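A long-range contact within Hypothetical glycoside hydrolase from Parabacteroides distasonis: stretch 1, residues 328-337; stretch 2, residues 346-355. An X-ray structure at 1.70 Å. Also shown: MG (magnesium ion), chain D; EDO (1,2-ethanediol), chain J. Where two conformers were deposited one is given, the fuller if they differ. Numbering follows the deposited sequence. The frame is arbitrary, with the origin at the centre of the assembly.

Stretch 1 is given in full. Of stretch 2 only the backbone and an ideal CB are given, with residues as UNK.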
ATOM      1  N   VAL A 328      -5.834  -1.619   9.745  1.00 10.50           N
ATOM      2  CA  VAL A 328      -6.640  -0.832  10.670  1.00 10.90           C
ATOM      3  C   VAL A 328      -6.750  -1.521  12.029  1.00 11.93           C
ATOM      4  O   VAL A 328      -6.691  -2.750  12.126  1.00 12.02           O
ATOM      5  CB  VAL A 328      -8.072  -0.546  10.133  1.00 11.11           C
ATOM      6  CG1 VAL A 328      -8.021   0.327   8.868  1.00 10.80           C
ATOM      7  CG2 VAL A 328      -8.852  -1.863   9.869  1.00 11.28           C
ATOM      8  N   TYR A 329      -6.938  -0.712  13.070  1.00 12.01           N
ATOM      9  CA  TYR A 329      -7.225  -1.179  14.411  1.00 12.98           C
ATOM     10  C   TYR A 329      -8.702  -0.885  14.672  1.00 13.44           C
ATOM     11  O   TYR A 329      -9.107   0.287  14.743  1.00 13.49           O
ATOM     12  CB  TYR A 329      -6.349  -0.430  15.413  1.00 13.70           C
ATOM     13  CG  TYR A 329      -6.494  -0.956  16.801  1.00 14.53           C
ATOM     14  CD1 TYR A 329      -5.998  -2.204  17.130  1.00 15.19           C
ATOM     15  CD2 TYR A 329      -7.166  -0.230  17.779  1.00 15.37           C
ATOM     16  CE1 TYR A 329      -6.133  -2.718  18.407  1.00 16.22           C
ATOM     17  CE2 TYR A 329      -7.301  -0.733  19.062  1.00 16.31           C
ATOM     18  CZ  TYR A 329      -6.797  -1.979  19.356  1.00 16.91           C
ATOM     19  OH  TYR A 329      -6.919  -2.501  20.620  1.00 19.40           O
ATOM     20  N   TYR A 330      -9.503  -1.940  14.783  1.00 13.63           N
ATOM     21  CA  TYR A 330     -10.978  -1.815  14.793  1.00 14.12           C
ATOM     22  C   TYR A 330     -11.526  -2.855  15.750  1.00 15.27           C
ATOM     23  O   TYR A 330     -11.093  -4.001  15.720  1.00 14.92           O
ATOM     24  CB  TYR A 330     -11.515  -2.081  13.395  1.00 13.61           C
ATOM     25  CG  TYR A 330     -12.980  -1.794  13.198  1.00 13.63           C
ATOM     26  CD1 TYR A 330     -13.434  -0.498  13.086  1.00 13.87           C
ATOM     27  CD2 TYR A 330     -13.898  -2.826  13.064  1.00 13.98           C
ATOM     28  CE1 TYR A 330     -14.791  -0.215  12.881  1.00 13.44           C
ATOM     29  CE2 TYR A 330     -15.245  -2.575  12.839  1.00 13.91           C
ATOM     30  CZ  TYR A 330     -15.697  -1.266  12.756  1.00 14.30           C
ATOM     31  OH  TYR A 330     -17.050  -0.984  12.552  1.00 14.00           O
ATOM     32  N   ARG A 331     -12.449  -2.451  16.609  1.00 16.96           N
ATOM     33  CA  ARG A 331     -13.040  -3.377  17.587  1.00 18.84           C
ATOM     34  C   ARG A 331     -11.950  -4.195  18.297  1.00 18.49           C
ATOM     35  O   ARG A 331     -12.028  -5.408  18.412  1.00 18.33           O
ATOM     36  CB  ARG A 331     -14.054  -4.302  16.902  1.00 21.55           C
ATOM     37  CG  ARG A 331     -15.204  -3.573  16.283  1.00 24.02           C
ATOM     38  CD  ARG A 331     -16.158  -4.540  15.517  1.00 26.83           C
ATOM     39  NE  ARG A 331     -16.741  -5.560  16.397  1.00 29.76           N
ATOM     40  CZ  ARG A 331     -17.625  -6.476  16.001  1.00 31.17           C
ATOM     41  NH1 ARG A 331     -18.055  -6.507  14.736  1.00 31.65           N
ATOM     42  NH2 ARG A 331     -18.079  -7.373  16.869  1.00 31.60           N
ATOM     43  N   ASN A 332     -10.918  -3.495  18.739  1.00 17.80           N
ATOM     44  CA  ASN A 332      -9.852  -4.054  19.562  1.00 18.96           C
ATOM     45  C   ASN A 332      -8.969  -5.115  18.902  1.00 18.69           C
ATOM     46  O   ASN A 332      -8.243  -5.859  19.592  1.00 18.61           O
ATOM     47  CB  ASN A 332     -10.414  -4.518  20.912  1.00 20.49           C
ATOM     48  CG  ASN A 332     -10.817  -3.337  21.779  1.00 22.03           C
ATOM     49  OD1 ASN A 332      -9.959  -2.583  22.236  1.00 25.92           O
ATOM     50  ND2 ASN A 332     -12.088  -3.157  21.980  1.00 22.34           N
ATOM     51  N   LYS A 333      -8.987  -5.143  17.576  1.00 17.75           N
ATOM     52  CA  LYS A 333      -8.123  -6.055  16.812  1.00 17.97           C
ATOM     53  C   LYS A 333      -7.506  -5.343  15.599  1.00 16.25           C
ATOM     54  O   LYS A 333      -8.016  -4.324  15.118  1.00 15.44           O
ATOM     55  CB  LYS A 333      -8.937  -7.253  16.299  1.00 20.33           C
ATOM     56  CG  LYS A 333      -9.594  -8.132  17.373  1.00 22.91           C
ATOM     57  CD  LYS A 333     -10.425  -9.244  16.701  1.00 25.76           C
ATOM     58  CE  LYS A 333     -11.057 -10.219  17.695  1.00 28.27           C
ATOM     59  NZ  LYS A 333     -10.183 -11.408  17.959  1.00 30.41           N
ATOM     60  N   TRP A 334      -6.442  -5.935  15.065  1.00 15.15           N
ATOM     61  CA  TRP A 334      -5.846  -5.446  13.832  1.00 14.83           C
ATOM     62  C   TRP A 334      -6.362  -6.250  12.655  1.00 14.17           C
ATOM     63  O   TRP A 334      -6.329  -7.477  12.690  1.00 14.95           O
ATOM     64  CB  TRP A 334      -4.344  -5.589  13.883  1.00 14.73           C
ATOM     65  CG  TRP A 334      -3.706  -4.722  14.880  1.00 15.60           C
ATOM     66  CD1 TRP A 334      -3.357  -5.064  16.143  1.00 16.14           C
ATOM     67  CD2 TRP A 334      -3.320  -3.356  14.708  1.00 15.47           C
ATOM     68  NE1 TRP A 334      -2.791  -3.995  16.788  1.00 16.36           N
ATOM     69  CE2 TRP A 334      -2.733  -2.936  15.930  1.00 16.16           C
ATOM     70  CE3 TRP A 334      -3.423  -2.446  13.661  1.00 15.53           C
ATOM     71  CZ2 TRP A 334      -2.256  -1.651  16.123  1.00 16.12           C
ATOM     72  CZ3 TRP A 334      -2.930  -1.150  13.857  1.00 15.97           C
ATOM     73  CH2 TRP A 334      -2.361  -0.781  15.092  1.00 15.80           C
ATOM     74  N   TYR A 335      -6.840  -5.541  11.634  1.00 13.44           N
ATOM     75  CA  TYR A 335      -7.285  -6.125  10.389  1.00 12.84           C
ATOM     76  C   TYR A 335      -6.329  -5.686   9.283  1.00 12.29           C
ATOM     77  O   TYR A 335      -6.176  -4.490   9.020  1.00 12.81           O
ATOM     78  CB  TYR A 335      -8.710  -5.669  10.062  1.00 12.67           C
ATOM     79  CG  TYR A 335      -9.739  -6.198  11.030  1.00 13.18           C
ATOM     80  CD1 TYR A 335      -9.945  -5.583  12.261  1.00 13.59           C
ATOM     81  CD2 TYR A 335     -10.484  -7.335  10.736  1.00 13.52           C
ATOM     82  CE1 TYR A 335     -10.878  -6.082  13.160  1.00 14.45           C
ATOM     83  CE2 TYR A 335     -11.421  -7.840  11.630  1.00 14.40           C
ATOM     84  CZ  TYR A 335     -11.617  -7.199  12.851  1.00 14.80           C
ATOM     85  OH  TYR A 335     -12.547  -7.707  13.775  1.00 16.78           O
ATOM     86  N   LEU A 336      -5.677  -6.670   8.682  1.00 12.45           N
ATOM     87  CA  LEU A 336      -4.656  -6.500   7.643  1.00 11.96           C
ATOM     88  C   LEU A 336      -5.222  -6.958   6.300  1.00 11.79           C
ATOM     89  O   LEU A 336      -5.651  -8.092   6.184  1.00 12.27           O
ATOM     90  CB  LEU A 336      -3.430  -7.357   7.991  1.00 11.90           C
ATOM     91  CG  LEU A 336      -2.292  -7.373   6.982  1.00 11.91           C
ATOM     92  CD1 LEU A 336      -1.623  -5.980   6.900  1.00 11.43           C
ATOM     93  CD2 LEU A 336      -1.285  -8.476   7.300  1.00 12.27           C
ATOM     94  N   TYR A 337      -5.268  -6.041   5.321  1.00 11.52           N
ATOM     95  CA  TYR A 337      -5.825  -6.297   3.994  1.00 11.01           C
ATOM     96  C   TYR A 337      -4.685  -6.387   2.992  1.00 11.24           C
ATOM     97  O   TYR A 337      -3.793  -5.535   2.985  1.00 10.51           O
ATOM     98  CB  TYR A 337      -6.843  -5.218   3.600  1.00 11.06           C
ATOM     99  CG  TYR A 337      -8.029  -5.297   4.535  1.00 10.76           C
ATOM    100  CD1 TYR A 337      -9.025  -6.259   4.352  1.00 10.90           C
ATOM    101  CD2 TYR A 337      -8.094  -4.504   5.673  1.00 10.92           C
ATOM    102  CE1 TYR A 337     -10.075  -6.379   5.253  1.00 11.35           C
ATOM    103  CE2 TYR A 337      -9.144  -4.629   6.594  1.00 11.48           C
ATOM    104  CZ  TYR A 337     -10.137  -5.561   6.375  1.00 11.43           C
ATOM    105  OH  TYR A 337     -11.148  -5.685   7.313  1.00 12.20           O
ATOM    106  N   UNK A 346      -7.734 -10.270   0.426  1.00 12.18           N
ATOM    107  CA  UNK A 346      -7.920 -11.100   1.621  1.00 12.40           C
ATOM    108  C   UNK A 346      -7.625 -10.311   2.901  1.00 12.41           C
ATOM    109  O   UNK A 346      -7.044  -9.215   2.843  1.00 11.83           O
ATOM    110  CB  UNK A 346      -7.021 -12.336   1.551  1.00 12.40           C
ATOM    111  N   UNK A 347      -8.109 -10.857   4.025  1.00 12.69           N
ATOM    112  CA  UNK A 347      -7.925 -10.291   5.358  1.00 12.38           C
ATOM    113  C   UNK A 347      -7.241 -11.303   6.298  1.00 12.88           C
ATOM    114  O   UNK A 347      -7.479 -12.509   6.226  1.00 13.09           O
ATOM    115  CB  UNK A 347      -9.274  -9.857   5.936  1.00 12.38           C
ATOM    116  N   UNK A 348      -6.380 -10.798   7.168  1.00 12.77           N
ATOM    117  CA  UNK A 348      -5.880 -11.556   8.314  1.00 13.01           C
ATOM    118  C   UNK A 348      -6.054 -10.660   9.555  1.00 13.22           C
ATOM    119  O   UNK A 348      -6.026  -9.423   9.463  1.00 12.54           O
ATOM    120  CB  UNK A 348      -4.421 -11.974   8.119  1.00 13.01           C
ATOM    121  N   UNK A 349      -6.246 -11.291  10.706  1.00 13.66           N
ATOM    122  CA  UNK A 349      -6.642 -10.579  11.928  1.00 13.88           C
ATOM    123  C   UNK A 349      -5.682 -10.952  13.031  1.00 14.82           C
ATOM    124  O   UNK A 349      -5.249 -12.102  13.113  1.00 15.33           O
ATOM    125  CB  UNK A 349      -8.082 -10.905  12.330  1.00 13.88           C
ATOM    126  N   UNK A 350      -5.276  -9.964  13.824  1.00 14.62           N
ATOM    127  CA  UNK A 350      -4.427 -10.202  14.995  1.00 15.41           C
ATOM    128  C   UNK A 350      -4.957  -9.492  16.240  1.00 16.83           C
ATOM    129  O   UNK A 350      -5.537  -8.411  16.153  1.00 16.25           O
ATOM    130  CB  UNK A 350      -2.996  -9.742  14.708  1.00 15.41           C
ATOM    131  N   UNK A 351      -4.699 -10.117  17.387  0.50 17.44           N
ATOM    132  CA  UNK A 351      -5.095  -9.602  18.687  0.50 18.25           C
ATOM    133  C   UNK A 351      -3.918  -8.914  19.392  0.50 18.75           C
ATOM    134  O   UNK A 351      -4.086  -8.373  20.486  0.50 18.60           O
ATOM    135  CB  UNK A 351      -5.646 -10.735  19.555  0.50 18.25           C
ATOM    136  N   UNK A 352      -2.742  -8.917  18.759  1.00 19.11           N
ATOM    137  CA  UNK A 352      -1.519  -8.417  19.391  1.00 20.45           C
ATOM    138  C   UNK A 352      -1.653  -6.951  19.750  1.00 20.88           C
ATOM    139  O   UNK A 352      -2.117  -6.155  18.949  1.00 20.62           O
ATOM    140  CB  UNK A 352      -0.314  -8.621  18.470  1.00 20.45           C
ATOM    141  N   UNK A 353      -1.230  -6.588  20.953  1.00 22.64           N
ATOM    142  CA  UNK A 353      -1.320  -5.201  21.343  1.00 23.98           C
ATOM    143  C   UNK A 353       0.100  -4.630  21.334  1.00 22.72           C
ATOM    144  O   UNK A 353       0.985  -5.122  22.006  1.00 24.42           O
ATOM    145  CB  UNK A 353      -1.985  -5.048  22.712  1.00 23.98           C
ATOM    146  N   UNK A 354       0.308  -3.617  20.505  1.00 20.70           N
ATOM    147  CA  UNK A 354       1.609  -2.956  20.411  1.00 19.54           C
ATOM    148  C   UNK A 354       1.706  -1.954  21.547  1.00 18.97           C
ATOM    149  O   UNK A 354       0.675  -1.569  22.139  1.00 18.55           O
ATOM    150  CB  UNK A 354       1.798  -2.273  19.055  1.00 19.54           C
ATOM    151  N   UNK A 355       2.932  -1.529  21.839  1.00 17.79           N
ATOM    152  CA  UNK A 355       3.169  -0.622  22.954  1.00 17.85           C
ATOM    153  C   UNK A 355       3.199   0.841  22.494  1.00 17.71           C
ATOM    154  O   UNK A 355       4.135   1.255  21.780  1.00 17.03           O
ATOM    155  CB  UNK A 355       4.483  -0.981  23.651  1.00 17.85           C
TER
HETATM  156 MG    MG D 389       3.031   1.856  26.677  1.00 15.64          MG
HETATM  157  C1  EDO J 395     -11.656   1.166  17.273  1.00 20.77           C
HETATM  158  O1  EDO J 395     -12.821   0.522  16.705  1.00 21.87           O
HETATM  159  C2  EDO J 395     -10.714   0.138  17.908  1.00 21.02           C
HETATM  160  O2  EDO J 395     -11.334  -0.640  18.954  1.00 19.87           O

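Strand 333-337 and the first half of stretch 2 run antiparallel, and the backbone fixes the register: Trp334 N donates to the carbonyl O of position 350 and Leu336 N to that of position 348 (both 2.9 Å), so CB atoms alternate between the face carrying Tyr335 and Tyr337 and the face carrying Trp334 and Leu336.

At position 346 CA-to-CB points away from stretch 1, which offers nothing within 5.5 Å of the ideal CB; stretch 1 leaves the choice open. The residue is Ala346.

Position 347, paired with Tyr337, has its ideal CB 3.6 Å from Tyr337 CE1, beside an aromatic surface. Extended angles and apolar neighbours suit a beta-branched or other aliphatic residue. Val347 places CG2 3.3 Å from Tyr337 CE1 and 4.2 Å from Tyr335 CD2, thus touching both rings.

Position 348 turns to the Leu336 face, where the nearest atom to the ideal CB is Leu336 O at 4.5 Å. Little there discriminates, and small or apolar residues would fit. It is Ala348, whose N donates to Leu336 O (3.0 Å).

Position 349 returns to the Tyr335 face, within reach of that ring and of the aliphatic part of Lys333. A branched aliphatic could reach both. Val349 does so: CG2 lies 3.6 Å from Tyr335 CD2, CG1 forms a CH-pi contact over the ring face, and CG1 is 3.8 Å from Lys333 CD.

At position 350 the ideal CB lies 4.4 Å from Trp334 CB, and small polar or apolar residues are plausible. Ser350 uses OG within its own stretch, accepting from the backbone N of position 352 (3.1 Å).

Position 351 leaves the strand with CB sideways, 4.9 Å from Lys333 NZ. That ammonium calls for an acceptor, with Asp, Glu or Asn all reasonable. Asp351 forms a salt bridge, OD1 to Lys333 NZ at 2.7 Å, and a water links its OD2 to the same NZ.

Position 352 points sideways, its ideal CB 5.2 Å from Trp334 CD1; many residues would serve. The side chain of Lys352 leads away from stretch 1.

From position 353 a long polar side chain could reach Tyr329 OH and Asn332 O. An amide suits both: Gln353 NE2 donates to Asn332 O (3.3 Å), while OE1 accepts a weak hydrogen bond from Tyr329 OH (2.7 Å).

Position 354 points toward the Trp334 indole, favouring an apolar residue; Leu354 CD1 packs 4.1 Å from Trp334 CZ2.

Position 355 is beyond reach of stretch 1 but near the magnesium ion, so an oxygen ligand fits. Asn355 OD1 binds the magnesium ion (MG) at 2.1 Å.

Stretch 2 (346-355) AVAVSDKQLN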
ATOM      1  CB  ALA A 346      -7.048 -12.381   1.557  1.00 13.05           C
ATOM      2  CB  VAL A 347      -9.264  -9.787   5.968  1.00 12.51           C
ATOM      3  CG1 VAL A 347     -10.227 -10.944   6.305  1.00 12.91           C
ATOM      4  CG2 VAL A 347      -9.000  -8.892   7.184  1.00 12.34           C
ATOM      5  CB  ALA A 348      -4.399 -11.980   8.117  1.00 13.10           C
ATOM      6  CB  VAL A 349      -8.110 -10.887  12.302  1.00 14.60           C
ATOM      7  CG1 VAL A 349      -8.576 -10.052  13.504  1.00 15.40           C
ATOM      8  CG2 VAL A 349      -9.017 -10.613  11.105  1.00 14.52           C
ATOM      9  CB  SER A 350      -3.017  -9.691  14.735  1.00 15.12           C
ATOM     10  OG  SER A 350      -2.205  -9.860  15.899  1.00 15.34           O
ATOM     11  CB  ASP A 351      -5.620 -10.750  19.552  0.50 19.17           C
ATOM     12  CG  ASP A 351      -6.991 -11.248  19.099  0.50 19.51           C
ATOM     13  OD1 ASP A 351      -7.900 -10.423  18.910  0.50 19.59           O
ATOM     14  OD2 ASP A 351      -7.168 -12.465  18.944  0.50 20.31           O
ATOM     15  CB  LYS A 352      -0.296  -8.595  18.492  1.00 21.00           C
ATOM     16  CG  LYS A 352       1.032  -8.267  19.239  1.00 22.71           C
ATOM     17  CD  LYS A 352       2.239  -8.773  18.519  1.00 23.40           C
ATOM     18  CE  LYS A 352       3.570  -8.600  19.329  1.00 24.07           C
ATOM     19  NZ  LYS A 352       4.703  -9.368  18.667  1.00 23.71           N
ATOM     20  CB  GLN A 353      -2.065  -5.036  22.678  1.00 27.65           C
ATOM     21  CG  GLN A 353      -3.544  -5.632  22.680  1.00 29.24           C
ATOM     22  CD  GLN A 353      -4.550  -5.007  21.662  1.00 29.86           C
ATOM     23  OE1 GLN A 353      -4.740  -3.779  21.598  1.00 30.60           O
ATOM     24  NE2 GLN A 353      -5.245  -5.870  20.915  1.00 30.11           N
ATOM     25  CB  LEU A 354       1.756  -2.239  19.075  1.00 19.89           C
ATOM     26  CG  LEU A 354       1.751  -3.106  17.810  1.00 19.67           C
ATOM     27  CD1 LEU A 354       1.788  -2.243  16.546  1.00 19.64           C
ATOM     28  CD2 LEU A 354       2.922  -4.060  17.868  1.00 19.74           C
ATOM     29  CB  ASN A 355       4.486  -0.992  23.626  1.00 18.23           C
ATOM     30  CG  ASN A 355       4.767  -0.141  24.830  1.00 18.80           C
ATOM     31  OD1 ASN A 355       3.883   0.590  25.298  1.00 18.88           O
ATOM     32  ND2 ASN A 355       5.996  -0.230  25.362  1.00 18.88           N
TER
HETATM   33  O   HOH W   1      -8.163  -8.225  20.711  1.00 34.40           O
HETATM   34  O   HOH W   2      -8.349 -12.992  16.712  1.00 36.47           O
HETATM   35  O   HOH W   3      -2.402  -2.287  19.681  1.00 32.61           O
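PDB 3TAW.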